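Restriction endonuclease EcoP15I, restriction subunit (Escherichia coli, PDB 4ZCF) cleaves DNA, together with the methyltransferase subunit, some 25-27 base pairs downstream of one of two inversely oriented recognition sites, using an ATP-binding helicase-type domain. Local coordinates at residues Thr91-Tyr94 with Ile95-Phe99; Val124-Leu127 with Lys128-Ala131; Met163-Ala166 with Ile167-Val171. All coordinates share one frame; numbering follows the deposited sequence.

All three contacts are local, each within one continuous stretch, so none closes a loop. They follow one another along the chain and neither nest nor cross. Interaction 1 lies in helix 90-105, which in the chain follows strand 79-84 and precedes strand 109-113 of the parallel sheet. Interaction 2 joins the end of helix 117-128 to the start of helix 130-140, before strand 143-148. Interaction 3 covers the start of helix 165-172 and the two residues before it, ahead of strand 180-186. Interactions 1 and 2 touch: F126 packs on T91 and I95, and both contacts meet AMP. Interaction 3 stands apart, its centre about 23 Å from that of interaction 1, near a bound manganese ion.

Interaction 1: Thr91-Tyr94 with Ile95-Phe99; sequences TYTY and IKTIF. With AMP (adenosine monophosphate), chain H.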
loop_
_atom_site.group_PDB
_atom_site.type_symbol
_atom_site.label_atom_id
_atom_site.label_comp_id
_atom_site.label_asym_id
_atom_site.label_seq_id
_atom_site.Cartn_x
_atom_site.Cartn_y
_atom_site.Cartn_z
ATOM N N THR C 91 -6.763 24.744 18.827
ATOM C CA THR C 91 -6.149 23.530 18.302
ATOM C C THR C 91 -4.939 23.179 19.155
ATOM O O THR C 91 -4.884 22.073 19.682
ATOM C CB THR C 91 -5.848 23.693 16.800
ATOM O OG1 THR C 91 -7.009 24.196 16.146
ATOM C CG2 THR C 91 -5.428 22.398 16.138
ATOM N N TYR C 92 -3.991 24.125 19.330
ATOM C CA TYR C 92 -2.826 23.926 20.197
ATOM C C TYR C 92 -3.255 23.483 21.620
ATOM O O TYR C 92 -2.650 22.559 22.174
ATOM C CB TYR C 92 -1.966 25.196 20.278
ATOM C CG TYR C 92 -0.840 25.076 21.286
ATOM C CD1 TYR C 92 0.350 24.436 20.960
ATOM C CD2 TYR C 92 -0.979 25.575 22.579
ATOM C CE1 TYR C 92 1.376 24.299 21.894
ATOM C CE2 TYR C 92 0.035 25.437 23.522
ATOM C CZ TYR C 92 1.211 24.795 23.177
ATOM O OH TYR C 92 2.199 24.639 24.122
ATOM N N THR C 93 -4.295 24.153 22.197
ATOM C CA THR C 93 -4.846 23.887 23.526
ATOM C C THR C 93 -5.371 22.453 23.668
ATOM O O THR C 93 -4.992 21.773 24.617
ATOM C CB THR C 93 -5.858 24.976 23.926
ATOM O OG1 THR C 93 -5.195 26.247 23.994
ATOM C CG2 THR C 93 -6.544 24.679 25.249
ATOM N N TYR C 94 -6.216 21.986 22.728
ATOM C CA TYR C 94 -6.714 20.621 22.788
ATOM C C TYR C 94 -5.626 19.570 22.590
ATOM O O TYR C 94 -5.689 18.497 23.189
ATOM C CB TYR C 94 -7.998 20.395 21.970
ATOM C CG TYR C 94 -7.936 20.306 20.459
ATOM C CD1 TYR C 94 -7.231 19.277 19.829
ATOM C CD2 TYR C 94 -8.773 21.082 19.668
ATOM C CE1 TYR C 94 -7.255 19.122 18.443
ATOM C CE2 TYR C 94 -8.808 20.935 18.283
ATOM C CZ TYR C 94 -8.041 19.960 17.673
ATOM O OH TYR C 94 -8.095 19.827 16.306
ATOM N N ILE C 95 -4.601 19.902 21.795
ATOM C CA ILE C 95 -3.469 19.005 21.583
ATOM C C ILE C 95 -2.644 18.940 22.867
ATOM O O ILE C 95 -2.328 17.842 23.325
ATOM C CB ILE C 95 -2.647 19.354 20.318
ATOM C CG1 ILE C 95 -3.487 19.079 19.043
ATOM C CG2 ILE C 95 -1.362 18.547 20.291
ATOM C CD1 ILE C 95 -3.062 19.848 17.781
ATOM N N LYS C 96 -2.349 20.106 23.476
ATOM C CA LYS C 96 -1.607 20.146 24.737
ATOM C C LYS C 96 -2.352 19.396 25.849
ATOM O O LYS C 96 -1.710 18.724 26.643
ATOM C CB LYS C 96 -1.250 21.580 25.160
ATOM C CG LYS C 96 -0.105 21.592 26.164
ATOM C CD LYS C 96 0.343 22.996 26.563
ATOM C CE LYS C 96 0.836 23.028 27.993
ATOM N NZ LYS C 96 1.891 22.006 28.263
ATOM N N THR C 97 -3.695 19.445 25.853
ATOM C CA THR C 97 -4.525 18.717 26.813
ATOM C C THR C 97 -4.392 17.188 26.602
ATOM O O THR C 97 -4.300 16.454 27.583
ATOM C CB THR C 97 -5.972 19.213 26.777
ATOM O OG1 THR C 97 -6.002 20.632 26.695
ATOM C CG2 THR C 97 -6.755 18.781 27.986
ATOM N N ILE C 98 -4.342 16.721 25.330
ATOM C CA ILE C 98 -4.157 15.313 24.959
ATOM C C ILE C 98 -2.864 14.756 25.598
ATOM O O ILE C 98 -2.851 13.623 26.096
ATOM C CB ILE C 98 -4.173 15.185 23.413
ATOM C CG1 ILE C 98 -5.602 15.016 22.905
ATOM C CG2 ILE C 98 -3.238 14.063 22.891
ATOM C CD1 ILE C 98 -5.809 15.467 21.480
ATOM N N PHE C 99 -1.794 15.586 25.593
ATOM C CA PHE C 99 -0.485 15.286 26.181
ATOM C C PHE C 99 -0.552 15.290 27.676
ATOM O O PHE C 99 0.112 14.462 28.297
ATOM C CB PHE C 99 0.584 16.263 25.701
ATOM C CG PHE C 99 1.120 15.937 24.333
ATOM C CD1 PHE C 99 2.180 15.053 24.179
ATOM C CD2 PHE C 99 0.556 16.501 23.196
ATOM C CE1 PHE C 99 2.663 14.735 22.905
ATOM C CE2 PHE C 99 1.042 16.186 21.925
ATOM C CZ PHE C 99 2.091 15.303 21.790
HETATM P P AMP H . -9.074 24.539 13.492
HETATM O O1P AMP H . -10.429 24.652 12.903
HETATM O O2P AMP H . -9.243 25.105 14.853
HETATM O O3P AMP H . -8.893 23.085 13.735
HETATM O "O5'" AMP H . -7.914 25.175 12.601
HETATM C "C5'" AMP H . -7.074 26.185 13.131
HETATM C "C4'" AMP H . -5.681 26.086 12.597
HETATM O "O4'" AMP H . -4.839 27.121 13.175
HETATM C "C3'" AMP H . -5.059 24.792 12.993
HETATM O "O3'" AMP H . -5.281 23.835 11.957
HETATM C "C2'" AMP H . -3.631 25.080 13.224
HETATM O "O2'" AMP H . -2.867 24.854 12.031
HETATM C "C1'" AMP H . -3.560 26.536 13.555
HETATM N N9 AMP H . -3.231 26.810 14.896
HETATM C C8 AMP H . -4.027 26.525 15.907
HETATM N N7 AMP H . -3.456 26.944 17.071
HETATM C C5 AMP H . -2.196 27.594 16.688
HETATM C C6 AMP H . -1.107 28.253 17.326
HETATM N N6 AMP H . -1.080 28.414 18.735
HETATM N N1 AMP H . -0.087 28.721 16.561
HETATM C C2 AMP H . -0.070 28.577 15.244
HETATM N N3 AMP H . -1.051 27.973 14.580
HETATM C C4 AMP H . -2.129 27.466 15.224
#
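The Y94 ring crosses I95 at a slant, its CE1 3.8 Å from I95 CG1, while T91 O sits over one ring face, offset toward the rim. At the edge of the F99 ring, in its plane, lies I95 CG2. The Y92 ring has the adenine amino group N6 of AMP and K96 CD near it, both at oblique positions. Y92 and K96 run side by side from the same helix face, with Y92 OH 3.5 Å from K96 CD. Their polar ends part: Y92 OH bonds H135, and K96 NZ bonds Y140 OH. Y94 OH reaches D226 of the AMP site.

T97 has OG1 beside its own backbone N (chi1 -42°), which turns the hydroxyl back toward the preceding turn. T93 O then takes two bonds, from T97 N at 2.9 Å and from T97 OG1 at 2.6 Å, on opposite faces of its carbonyl plane. With a valine in place of T97, T93 O would probably lose the hydroxyl bond and keep only the amide bond from this residue.

Toward the nucleotide, T91 OG1 lies 2.7 Å from AMP O2P. T91 CG2 lies alongside I95 CD1, 3.8 Å away. T93 OG1 bonds G89 O, tying the helix to the glycine-rich loop before it. This is the start of the helix that follows the P-loop (Walker A motif) of a helicase-type domain, with G89, K90 and T91 in the AMP pocket.

Interaction 2: Val124-Leu127 with Lys128-Ala131; sequences VNFL and KSDA. With AMP (adenosine monophosphate), chain H.
F126 O is gripped by two groups of S129. The hydroxyl S129 OG donates to it at 2.7 Å, with the donor tilted 24° from the carbonyl plane. The amide S129 N adds a weak bond. OG sits between the backbone N and the carbonyl carbon of S129 (chi1 68°), and this swings it back over the last turn. S129 N also makes a weak bond to N125 O.

S129 is the first residue to leave helix 117-128 and the N-cap position of helix 130-140. One helix ends here and the next begins. The K128 amide still closes a regular turn, with K128 N 2.9 Å from V124 O.

The K128 side chain is extended beyond CG and lies alongside V124. V124 CG1 touches it at CD, CE and NZ, the last at 3.7 Å. K128 also packs on E191 of another chain of the assembly.

With CG anti to the backbone N (chi1 -169°), the F126 ring reaches the nucleotide, and AMP C2' lies over one of its faces, 3.8 Å from F126 CD2. AMP C4 is above the same ring, offset toward the rim. F126 CB is 3.6 Å from AMP O2'. L127 turns inward onto L144 and V185 of the sheet.

The same residue, F126, serves two ends: its ring gives ribose and base apolar contact, and its carbonyl is held by the S129 hydroxyl, which probably helps fix the backbone that carries the ring.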
loop_
_atom_site.group_PDB
_atom_site.type_symbol
_atom_site.label_atom_id
_atom_site.label_comp_id
_atom_site.label_asym_id
_atom_site.label_seq_id
_atom_site.Cartn_x
_atom_site.Cartn_y
_atom_site.Cartn_z
ATOM N N VAL C 124 -4.442 18.024 10.574
ATOM C CA VAL C 124 -3.432 17.019 10.244
ATOM C C VAL C 124 -2.065 17.661 9.954
ATOM O O VAL C 124 -1.066 17.234 10.531
ATOM C CB VAL C 124 -3.952 16.053 9.142
ATOM C CG1 VAL C 124 -2.854 15.157 8.592
ATOM C CG2 VAL C 124 -5.117 15.214 9.678
ATOM N N ASN C 125 -2.031 18.720 9.140
ATOM C CA ASN C 125 -0.825 19.474 8.803
ATOM C C ASN C 125 -0.084 19.876 10.079
ATOM O O ASN C 125 1.093 19.555 10.240
ATOM C CB ASN C 125 -1.217 20.722 7.985
ATOM C CG ASN C 125 -0.096 21.367 7.214
ATOM O OD1 ASN C 125 0.076 21.134 6.015
ATOM N ND2 ASN C 125 0.668 22.223 7.875
ATOM N N PHE C 126 -0.802 20.524 11.008
ATOM C CA PHE C 126 -0.292 20.966 12.303
ATOM C C PHE C 126 0.244 19.802 13.136
ATOM O O PHE C 126 1.349 19.901 13.658
ATOM C CB PHE C 126 -1.402 21.718 13.060
ATOM C CG PHE C 126 -0.971 22.474 14.301
ATOM C CD1 PHE C 126 0.232 23.177 14.330
ATOM C CD2 PHE C 126 -1.804 22.544 15.415
ATOM C CE1 PHE C 126 0.620 23.878 15.468
ATOM C CE2 PHE C 126 -1.425 23.267 16.547
ATOM C CZ PHE C 126 -0.215 23.920 16.568
ATOM N N LEU C 127 -0.518 18.695 13.222
ATOM C CA LEU C 127 -0.178 17.470 13.958
ATOM C C LEU C 127 1.079 16.789 13.463
ATOM O O LEU C 127 1.822 16.239 14.273
ATOM C CB LEU C 127 -1.334 16.470 13.927
ATOM C CG LEU C 127 -2.460 16.709 14.928
ATOM C CD1 LEU C 127 -3.726 16.001 14.498
ATOM C CD2 LEU C 127 -2.059 16.270 16.331
ATOM N N LYS C 128 1.327 16.834 12.140
ATOM C CA LYS C 128 2.490 16.218 11.492
ATOM C C LYS C 128 3.732 17.127 11.407
ATOM O O LYS C 128 4.814 16.642 11.100
ATOM C CB LYS C 128 2.091 15.713 10.094
ATOM C CG LYS C 128 1.157 14.508 10.136
ATOM C CD LYS C 128 0.972 13.883 8.760
ATOM C CE LYS C 128 0.175 12.609 8.833
ATOM N NZ LYS C 128 -0.585 12.360 7.579
ATOM N N SER C 129 3.577 18.437 11.646
ATOM C CA SER C 129 4.666 19.405 11.532
ATOM C C SER C 129 5.774 19.154 12.515
ATOM O O SER C 129 5.505 18.831 13.670
ATOM C CB SER C 129 4.158 20.841 11.643
ATOM O OG SER C 129 3.684 21.108 12.950
ATOM N N ASP C 130 7.020 19.330 12.055
ATOM C CA ASP C 130 8.242 19.154 12.834
ATOM C C ASP C 130 8.295 20.092 14.043
ATOM O O ASP C 130 8.697 19.653 15.122
ATOM C CB ASP C 130 9.465 19.352 11.939
ATOM N N ALA C 131 7.855 21.356 13.881
ATOM C CA ALA C 131 7.848 22.357 14.961
ATOM C C ALA C 131 7.001 21.904 16.172
ATOM O O ALA C 131 7.449 22.072 17.304
ATOM C CB ALA C 131 7.381 23.706 14.434
HETATM P P AMP H . -9.074 24.539 13.492
HETATM O O1P AMP H . -10.429 24.652 12.903
HETATM O O2P AMP H . -9.243 25.105 14.853
HETATM O O3P AMP H . -8.893 23.085 13.735
HETATM O "O5'" AMP H . -7.914 25.175 12.601
HETATM C "C5'" AMP H . -7.074 26.185 13.131
HETATM C "C4'" AMP H . -5.681 26.086 12.597
HETATM O "O4'" AMP H . -4.839 27.121 13.175
HETATM C "C3'" AMP H . -5.059 24.792 12.993
HETATM O "O3'" AMP H . -5.281 23.835 11.957
HETATM C "C2'" AMP H . -3.631 25.080 13.224
HETATM O "O2'" AMP H . -2.867 24.854 12.031
HETATM C "C1'" AMP H . -3.560 26.536 13.555
HETATM N N9 AMP H . -3.231 26.810 14.896
HETATM C C8 AMP H . -4.027 26.525 15.907
HETATM N N7 AMP H . -3.456 26.944 17.071
HETATM C C5 AMP H . -2.196 27.594 16.688
HETATM C C6 AMP H . -1.107 28.253 17.326
HETATM N N6 AMP H . -1.080 28.414 18.735
HETATM N N1 AMP H . -0.087 28.721 16.561
HETATM C C2 AMP H . -0.070 28.577 15.244
HETATM N N3 AMP H . -1.051 27.973 14.580
HETATM C C4 AMP H . -2.129 27.466 15.224
#

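Interaction 3: Met163-Ala166 with Ile167-Val171; sequences MPQA and IHDFV
Q165 and H168 lie side by side and point the same way, in the first turn of helix 165-172, with P164 as its N-cap residue. This helix belongs to the parallel alpha/beta helicase-type domain. The Q165 amide and the H168 imidazole are turned 37° against each other. D169 crosses the same glutamine at a slant, its carboxylate plane turned 80° from that of the amide. The three polar groups therefore cluster on one side of the helix. E213 of another chain packs against Q165 and H168. A bound manganese ion lies about 3 Å from the nearest side-chain atom of H168.

The other side is apolar. P164 and I167 run side by side, with P164 CB 3.8 Å from I167 CD1. I167 also meets P212, and F170 packs on L184 of strand 180-186.

The backbone closes in normal helical steps. H168 N bonds P164 O at 3.1 Å, D169 N bonds Q165 O at 3.0 Å, and F170 N bonds A166 O at 2.9 Å. The neighbours H168 and D169 are also joined through their side chains, which probably helps to fix the turn of the imidazole. H168 ND1 donates to D169 OD1 at 2.9 Å, meeting it on the anti side, 27° out of the carboxylate plane.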
loop_
_atom_site.group_PDB
_atom_site.type_symbol
_atom_site.label_atom_id
_atom_site.label_comp_id
_atom_site.label_asym_id
_atom_site.label_seq_id
_atom_site.Cartn_x
_atom_site.Cartn_y
_atom_site.Cartn_z
ATOM N N MET C 163 -12.061 -2.595 5.146
ATOM C CA MET C 163 -11.807 -2.110 6.502
ATOM C C MET C 163 -10.889 -0.849 6.393
ATOM O O MET C 163 -9.752 -0.994 5.911
ATOM C CB MET C 163 -11.169 -3.239 7.343
ATOM C CG MET C 163 -10.816 -2.850 8.775
ATOM S SD MET C 163 -12.228 -2.347 9.806
ATOM C CE MET C 163 -12.855 -3.966 10.367
ATOM N N PRO C 164 -11.365 0.391 6.743
ATOM C CA PRO C 164 -10.501 1.584 6.571
ATOM C C PRO C 164 -9.145 1.445 7.270
ATOM O O PRO C 164 -9.115 1.084 8.448
ATOM C CB PRO C 164 -11.348 2.738 7.116
ATOM C CG PRO C 164 -12.746 2.227 7.176
ATOM C CD PRO C 164 -12.683 0.744 7.320
ATOM N N GLN C 165 -8.020 1.632 6.527
ATOM C CA GLN C 165 -6.677 1.421 7.086
ATOM C C GLN C 165 -6.329 2.186 8.334
ATOM O O GLN C 165 -5.682 1.619 9.215
ATOM C CB GLN C 165 -5.556 1.421 6.047
ATOM C CG GLN C 165 -5.230 0.008 5.561
ATOM C CD GLN C 165 -4.264 -0.804 6.417
ATOM O OE1 GLN C 165 -3.168 -0.365 6.775
ATOM N NE2 GLN C 165 -4.590 -2.074 6.625
ATOM N N ALA C 166 -6.786 3.456 8.423
ATOM C CA ALA C 166 -6.603 4.349 9.572
ATOM C C ALA C 166 -7.193 3.702 10.842
ATOM O O ALA C 166 -6.479 3.592 11.840
ATOM C CB ALA C 166 -7.274 5.681 9.303
ATOM N N ILE C 167 -8.458 3.204 10.763
ATOM C CA ILE C 167 -9.171 2.513 11.847
ATOM C C ILE C 167 -8.458 1.208 12.285
ATOM O O ILE C 167 -8.128 1.068 13.468
ATOM C CB ILE C 167 -10.706 2.382 11.572
ATOM C CG1 ILE C 167 -11.366 3.777 11.589
ATOM C CG2 ILE C 167 -11.398 1.449 12.613
ATOM C CD1 ILE C 167 -12.342 4.009 10.541
ATOM N N HIS C 168 -8.163 0.296 11.327
ATOM C CA HIS C 168 -7.409 -0.936 11.586
ATOM C C HIS C 168 -6.139 -0.596 12.393
ATOM O O HIS C 168 -6.003 -1.070 13.512
ATOM C CB HIS C 168 -7.043 -1.665 10.270
ATOM C CG HIS C 168 -5.988 -2.719 10.458
ATOM N ND1 HIS C 168 -4.667 -2.488 10.108
ATOM C CD2 HIS C 168 -6.070 -3.931 11.056
ATOM C CE1 HIS C 168 -4.003 -3.574 10.472
ATOM N NE2 HIS C 168 -4.806 -4.469 11.046
ATOM N N ASP C 169 -5.270 0.284 11.853
ATOM C CA ASP C 169 -4.013 0.735 12.467
ATOM C C ASP C 169 -4.157 1.404 13.828
ATOM O O ASP C 169 -3.295 1.210 14.675
ATOM C CB ASP C 169 -3.274 1.697 11.529
ATOM C CG ASP C 169 -2.883 1.144 10.168
ATOM O OD1 ASP C 169 -2.947 -0.097 9.983
ATOM O OD2 ASP C 169 -2.491 1.946 9.298
ATOM N N PHE C 170 -5.201 2.235 14.024
ATOM C CA PHE C 170 -5.421 2.942 15.278
ATOM C C PHE C 170 -5.836 1.942 16.359
ATOM O O PHE C 170 -5.266 1.951 17.444
ATOM C CB PHE C 170 -6.459 4.090 15.107
ATOM C CG PHE C 170 -6.905 4.792 16.383
ATOM C CD1 PHE C 170 -6.134 5.801 16.947
ATOM C CD2 PHE C 170 -8.115 4.464 16.992
ATOM C CE1 PHE C 170 -6.560 6.463 18.104
ATOM C CE2 PHE C 170 -8.548 5.137 18.141
ATOM C CZ PHE C 170 -7.757 6.118 18.701
ATOM N N VAL C 171 -6.822 1.089 16.050
ATOM C CA VAL C 171 -7.333 0.054 16.946
ATOM C C VAL C 171 -6.194 -0.950 17.306
ATOM O O VAL C 171 -5.943 -1.190 18.490
ATOM C CB VAL C 171 -8.597 -0.619 16.321
ATOM C CG1 VAL C 171 -8.919 -1.955 16.984
ATOM C CG2 VAL C 171 -9.801 0.313 16.384
#